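Local coordinates for tail spike protein (Acinetobacter phage vB_AbaP_AS12, PDB 6EU4) that probably recognises, and may degrade, the capsular polysaccharide of Acinetobacter baumannii as the trimeric tailspike of the phage, at residues A[494-499]-A[523-528]; A[486-491]-A[550-555]. One frame throughout, in Å; residues are numbered along the deposited sequence.

Contact 1: A[494-499]-A[523-528]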
loop_
_atom_site.group_PDB
_atom_site.type_symbol
_atom_site.label_atom_id
_atom_site.label_comp_id
_atom_site.label_asym_id
_atom_site.label_seq_id
_atom_site.Cartn_x
_atom_site.Cartn_y
_atom_site.Cartn_z
ATOM N N LEU A 494 -13.923 -13.815 -31.328
ATOM C CA LEU A 494 -14.617 -12.574 -31.032
ATOM C C LEU A 494 -16.104 -12.846 -30.834
ATOM O O LEU A 494 -16.665 -13.763 -31.442
ATOM C CB LEU A 494 -14.429 -11.549 -32.159
ATOM C CG LEU A 494 -13.011 -11.062 -32.469
ATOM C CD1 LEU A 494 -13.006 -10.300 -33.772
ATOM C CD2 LEU A 494 -12.475 -10.194 -31.338
ATOM N N GLY A 495 -16.727 -12.061 -29.953
ATOM C CA GLY A 495 -18.163 -12.129 -29.735
ATOM C C GLY A 495 -18.857 -11.029 -30.517
ATOM O O GLY A 495 -18.824 -11.007 -31.754
ATOM N N ASN A 496 -19.494 -10.109 -29.802
ATOM C CA ASN A 496 -20.016 -8.899 -30.417
ATOM C C ASN A 496 -18.855 -7.938 -30.612
ATOM O O ASN A 496 -18.239 -7.523 -29.625
ATOM C CB ASN A 496 -21.089 -8.287 -29.526
ATOM C CG ASN A 496 -22.233 -9.243 -29.262
ATOM O OD1 ASN A 496 -23.042 -9.519 -30.133
ATOM N ND2 ASN A 496 -22.310 -9.743 -28.047
ATOM N N ALA A 497 -18.554 -7.584 -31.865
ATOM C CA ALA A 497 -17.361 -6.797 -32.169
ATOM C C ALA A 497 -17.536 -6.055 -33.490
ATOM O O ALA A 497 -18.118 -6.578 -34.435
ATOM C CB ALA A 497 -16.114 -7.697 -32.257
ATOM N N VAL A 498 -16.958 -4.858 -33.565
ATOM C CA VAL A 498 -16.869 -4.107 -34.815
ATOM C C VAL A 498 -15.507 -4.355 -35.453
ATOM O O VAL A 498 -14.467 -4.263 -34.782
ATOM C CB VAL A 498 -17.086 -2.602 -34.584
ATOM C CG1 VAL A 498 -17.008 -1.861 -35.916
ATOM C CG2 VAL A 498 -18.427 -2.344 -33.864
ATOM N N LEU A 499 -15.524 -4.648 -36.753
ATOM C CA LEU A 499 -14.362 -4.954 -37.568
ATOM C C LEU A 499 -14.252 -3.942 -38.699
ATOM O O LEU A 499 -15.262 -3.443 -39.218
ATOM C CB LEU A 499 -14.469 -6.365 -38.170
ATOM C CG LEU A 499 -15.084 -7.443 -37.259
ATOM C CD1 LEU A 499 -15.330 -8.704 -38.040
ATOM C CD2 LEU A 499 -14.172 -7.694 -36.071
ATOM N N GLN A 523 -20.261 -5.202 -38.373
ATOM C CA GLN A 523 -20.686 -5.453 -37.008
ATOM C C GLN A 523 -20.932 -6.947 -36.889
ATOM O O GLN A 523 -21.787 -7.486 -37.595
ATOM C CB GLN A 523 -21.954 -4.687 -36.658
ATOM C CG GLN A 523 -22.579 -5.095 -35.308
ATOM C CD GLN A 523 -21.818 -4.507 -34.130
ATOM O OE1 GLN A 523 -21.693 -3.289 -33.995
ATOM N NE2 GLN A 523 -21.289 -5.373 -33.276
ATOM N N GLN A 524 -20.198 -7.608 -35.998
ATOM C CA GLN A 524 -20.485 -8.996 -35.653
ATOM C C GLN A 524 -21.255 -9.042 -34.338
ATOM O O GLN A 524 -20.948 -8.307 -33.395
ATOM C CB GLN A 524 -19.204 -9.828 -35.538
ATOM C CG GLN A 524 -19.481 -11.257 -35.056
ATOM C CD GLN A 524 -18.280 -12.152 -35.208
ATOM O OE1 GLN A 524 -17.851 -12.422 -36.321
ATOM N NE2 GLN A 524 -17.732 -12.629 -34.086
ATOM N N TRP A 525 -22.284 -9.875 -34.295
ATOM C CA TRP A 525 -22.959 -10.206 -33.055
ATOM C C TRP A 525 -22.733 -11.680 -32.746
ATOM O O TRP A 525 -22.534 -12.505 -33.645
ATOM C CB TRP A 525 -24.457 -9.946 -33.146
ATOM C CG TRP A 525 -24.890 -8.506 -33.216
ATOM C CD1 TRP A 525 -25.122 -7.691 -32.169
ATOM C CD2 TRP A 525 -25.195 -7.740 -34.399
ATOM N NE1 TRP A 525 -25.536 -6.453 -32.604
ATOM C CE2 TRP A 525 -25.586 -6.458 -33.970
ATOM C CE3 TRP A 525 -25.156 -8.007 -35.767
ATOM C CZ2 TRP A 525 -25.980 -5.456 -34.863
ATOM C CZ3 TRP A 525 -25.516 -6.995 -36.653
ATOM C CH2 TRP A 525 -25.927 -5.747 -36.195
ATOM N N SER A 526 -22.829 -12.007 -31.458
ATOM C CA SER A 526 -22.590 -13.364 -30.988
ATOM C C SER A 526 -23.330 -13.599 -29.681
ATOM O O SER A 526 -23.485 -12.690 -28.862
ATOM C CB SER A 526 -21.096 -13.602 -30.762
ATOM O OG SER A 526 -20.890 -14.899 -30.257
ATOM N N SER A 527 -23.707 -14.853 -29.447
ATOM C CA SER A 527 -24.065 -15.238 -28.091
ATOM C C SER A 527 -22.859 -15.113 -27.164
ATOM O O SER A 527 -22.978 -14.603 -26.046
ATOM C CB SER A 527 -24.620 -16.666 -28.072
ATOM O OG SER A 527 -23.815 -17.552 -28.840
ATOM N N ALA A 528 -21.691 -15.553 -27.631
ATOM C CA ALA A 528 -20.419 -15.466 -26.906
ATOM C C ALA A 528 -19.344 -16.135 -27.739
ATOM O O ALA A 528 -19.600 -17.191 -28.330
ATOM C CB ALA A 528 -20.489 -16.138 -25.531
HETATM O O HOH W 1 -18.682 -15.566 -31.724
#
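Strands 496-499 and 523-526 run antiparallel; the axes of the two short segments approach to 4.6 Å. Ala497 and Gln524 form a hydrogen-bonded pair: Gln524 N points nearly along the C=O of Ala497, and Ala497 N returns a bond to Gln524 O. Gln523 doubles the load on that oxygen. Its chain bends at chi2 (77°), and NE2 reaches Gln524 O at 3.0 Å from above the carbonyl plane.

Past the Ala497-Gln524 pair, side-chain amides supply the bonds. Asn496 OD1 accepts from Ser526 N at 2.8 Å, with the N-H above the amide carbonyl plane; its ND2 bonds Ser526 O weakly. Gln524 has CG anti to the backbone N and an extended chain. Its NE2 meets a lone pair of Gly495 O at 3.0 Å. A water links Leu494 O to Ser526 OG.

A methyl of Val498, CG2, rests 3.4 Å from Gln523 OE1, the side chains crossing obliquely. Ser526 CB packs on Gly495 CA. Gln523 CG covers one face of the Trp525 ring near its rim.

Gln523 OE1 accepts from Trp525 NE1 of the third subunit, and Trp525 NE1 gives to Gln523 of the second. Asn496 and Ala497 also ladder antiparallel with the second subunit. Asn496 OD1 and Gln524 NE2 thus serve backbone groups past the ladder, while Gln523-Trp525 pairs help tie the trimer.

Contact 2: A[486-491]-A[550-555]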
loop_
_atom_site.group_PDB
_atom_site.type_symbol
_atom_site.label_atom_id
_atom_site.label_comp_id
_atom_site.label_asym_id
_atom_site.label_seq_id
_atom_site.Cartn_x
_atom_site.Cartn_y
_atom_site.Cartn_z
ATOM N N SER A 486 -10.308 -14.178 -42.538
ATOM C CA SER A 486 -11.686 -14.435 -42.908
ATOM C C SER A 486 -12.631 -13.995 -41.798
ATOM O O SER A 486 -12.470 -14.386 -40.641
ATOM C CB SER A 486 -11.905 -15.918 -43.202
ATOM O OG SER A 486 -13.290 -16.191 -43.290
ATOM N N ILE A 487 -13.644 -13.207 -42.166
ATOM C CA ILE A 487 -14.672 -12.835 -41.199
ATOM C C ILE A 487 -15.674 -13.954 -40.979
ATOM O O ILE A 487 -16.536 -13.840 -40.105
ATOM C CB ILE A 487 -15.393 -11.545 -41.640
ATOM C CG1 ILE A 487 -16.044 -11.717 -43.011
ATOM C CG2 ILE A 487 -14.432 -10.382 -41.642
ATOM C CD1 ILE A 487 -17.082 -10.603 -43.317
ATOM N N THR A 488 -15.567 -15.050 -41.726
ATOM C CA THR A 488 -16.359 -16.238 -41.456
ATOM C C THR A 488 -15.823 -17.031 -40.275
ATOM O O THR A 488 -16.596 -17.741 -39.620
ATOM C CB THR A 488 -16.397 -17.087 -42.721
ATOM O OG1 THR A 488 -17.024 -16.318 -43.752
ATOM C CG2 THR A 488 -17.163 -18.395 -42.514
ATOM N N ASN A 489 -14.540 -16.892 -39.958
ATOM C CA ASN A 489 -13.887 -17.705 -38.937
ATOM C C ASN A 489 -13.488 -16.885 -37.713
ATOM O O ASN A 489 -12.430 -17.111 -37.117
ATOM C CB ASN A 489 -12.669 -18.418 -39.525
ATOM C CG ASN A 489 -13.018 -19.259 -40.738
ATOM O OD1 ASN A 489 -14.129 -19.773 -40.849
ATOM N ND2 ASN A 489 -12.058 -19.408 -41.658
ATOM N N LEU A 490 -14.346 -15.943 -37.304
ATOM C CA LEU A 490 -14.140 -15.137 -36.103
ATOM C C LEU A 490 -15.143 -15.476 -35.007
ATOM O O LEU A 490 -15.331 -14.687 -34.070
ATOM C CB LEU A 490 -14.220 -13.643 -36.438
ATOM C CG LEU A 490 -13.222 -13.125 -37.468
ATOM C CD1 LEU A 490 -13.478 -11.644 -37.783
ATOM C CD2 LEU A 490 -11.793 -13.309 -36.969
ATOM N N ARG A 491 -15.791 -16.641 -35.105
ATOM C CA ARG A 491 -16.798 -17.041 -34.130
ATOM C C ARG A 491 -16.187 -17.562 -32.837
ATOM O O ARG A 491 -16.835 -17.520 -31.783
ATOM C CB ARG A 491 -17.694 -18.109 -34.757
ATOM C CG ARG A 491 -18.334 -17.595 -36.055
ATOM C CD ARG A 491 -19.069 -18.670 -36.773
ATOM N NE ARG A 491 -20.350 -18.977 -36.157
ATOM C CZ ARG A 491 -21.197 -19.864 -36.666
ATOM N NH1 ARG A 491 -20.869 -20.506 -37.776
ATOM N NH2 ARG A 491 -22.364 -20.110 -36.081
ATOM N N TRP A 550 -25.548 -5.648 -46.065
ATOM C CA TRP A 550 -25.659 -7.097 -46.069
ATOM C C TRP A 550 -25.833 -7.636 -44.652
ATOM O O TRP A 550 -25.146 -7.186 -43.727
ATOM C CB TRP A 550 -24.405 -7.735 -46.662
ATOM C CG TRP A 550 -24.039 -7.284 -48.053
ATOM C CD1 TRP A 550 -23.367 -6.140 -48.404
ATOM C CD2 TRP A 550 -24.288 -7.991 -49.271
ATOM N NE1 TRP A 550 -23.194 -6.098 -49.762
ATOM C CE2 TRP A 550 -23.740 -7.227 -50.318
ATOM C CE3 TRP A 550 -24.919 -9.203 -49.578
ATOM C CZ2 TRP A 550 -23.811 -7.625 -51.654
ATOM C CZ3 TRP A 550 -24.973 -9.606 -50.910
ATOM C CH2 TRP A 550 -24.433 -8.809 -51.930
ATOM N N LEU A 551 -26.702 -8.647 -44.517
ATOM C CA LEU A 551 -26.913 -9.377 -43.275
ATOM C C LEU A 551 -26.712 -10.871 -43.492
ATOM O O LEU A 551 -27.104 -11.414 -44.525
ATOM C CB LEU A 551 -28.323 -9.151 -42.733
ATOM C CG LEU A 551 -28.674 -7.717 -42.318
ATOM C CD1 LEU A 551 -30.132 -7.636 -41.885
ATOM C CD2 LEU A 551 -27.796 -7.229 -41.183
ATOM N N ARG A 552 -26.145 -11.543 -42.495
ATOM C CA ARG A 552 -26.193 -13.002 -42.469
ATOM C C ARG A 552 -26.184 -13.480 -41.022
ATOM O O ARG A 552 -25.847 -12.737 -40.107
ATOM C CB ARG A 552 -25.040 -13.633 -43.250
ATOM C CG ARG A 552 -23.633 -13.437 -42.630
ATOM C CD ARG A 552 -22.604 -14.325 -43.334
ATOM N NE ARG A 552 -21.265 -14.068 -42.824
ATOM C CZ ARG A 552 -20.158 -14.650 -43.275
ATOM N NH1 ARG A 552 -20.198 -15.558 -44.249
ATOM N NH2 ARG A 552 -18.994 -14.318 -42.745
ATOM N N THR A 553 -26.597 -14.732 -40.827
ATOM C CA THR A 553 -26.643 -15.345 -39.509
ATOM C C THR A 553 -25.948 -16.691 -39.543
ATOM O O THR A 553 -25.856 -17.343 -40.585
ATOM C CB THR A 553 -28.081 -15.555 -39.024
ATOM O OG1 THR A 553 -28.799 -16.308 -39.994
ATOM C CG2 THR A 553 -28.777 -14.222 -38.790
ATOM N N GLY A 554 -25.504 -17.106 -38.363
ATOM C CA GLY A 554 -24.950 -18.432 -38.161
ATOM C C GLY A 554 -25.574 -19.092 -36.953
ATOM O O GLY A 554 -25.488 -18.579 -35.833
ATOM N N ASP A 555 -26.236 -20.221 -37.176
ATOM C CA ASP A 555 -26.857 -20.963 -36.097
ATOM C C ASP A 555 -25.782 -21.676 -35.281
ATOM O O ASP A 555 -24.694 -21.978 -35.775
ATOM C CB ASP A 555 -27.866 -21.951 -36.689
ATOM C CG ASP A 555 -28.885 -22.491 -35.678
ATOM O OD1 ASP A 555 -28.891 -22.085 -34.490
ATOM O OD2 ASP A 555 -29.701 -23.357 -36.109
HETATM O O HOH W 2 -18.181 -17.301 -45.907
#
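The backbones stay well apart: the nearest CA atoms, those of Arg491 and Gly554, are 9.2 Å from each other, and two long arginines span the gap between the loop 486-491 and the strand 550-554.

Arg552 starts in the crowded position, with CG between the backbone N and the carbonyl carbon (chi1 68°). From CG to NE it is fully extended. This carries its guanidinium to the loop, where Thr488 OG1 lies at its edge, near its plane. NH2 donates to Thr488 OG1 at 3.0 Å. The two side chains cross at about a right angle. A water near the same plane touches both, 2.6 Å from Thr488 OG1, and accepts from Arg552 NH1. Ile487 CG1 lies 3.9 Å from Arg552 NH2. That nitrogen also bonds Gln537 OE1, its strongest partner.

Arg491 comes from the loop side. Its chain bends at chi3 (76°), and NH2 donates to Asp555 O at 3.0 Å, from above the carbonyl plane. NH2 also passes 3.5 Å from Gly554 C, close against the backbone there. Asn535 takes NE, Gln558 O takes NH1, and Ser533 O shares NH2. The acceptors named for this cation are all neutral oxygens; it probably remains charged.

Ser486 OG accepts from Thr488 N in an ST turn, which shapes the loop just before Thr488. Tyr560 makes cation-pi contacts with both arginines. The loop joins strands 474-481 and 496-501. Arg552 reaches it across strand 535-542, the neighbour of strand 547-554, whose Leu551 and Thr553 pack on the second subunit.

How the contacts relate
Contacts 1 and 2 have centres about 9 Å apart, and both reach the same six-stranded sheet, beyond the long run of parallel strands. Along the chain the order is 486-491, 494-499, 523-528, 550-555, so contact 1 is nested within the loop that contact 2 closes. Contact 1 joins neighbouring strands. Contact 2 folds the preceding loop over the sheet to a more distant strand. They meet directly: Leu490 O probably accepts a hydrogen bond from Gln524 NE2 at 3.2 Å, and Leu499 CD1 packs on Leu490 CD1. Both touch the second subunit, so this sheet, which follows the parallel strands, is built into the trimer.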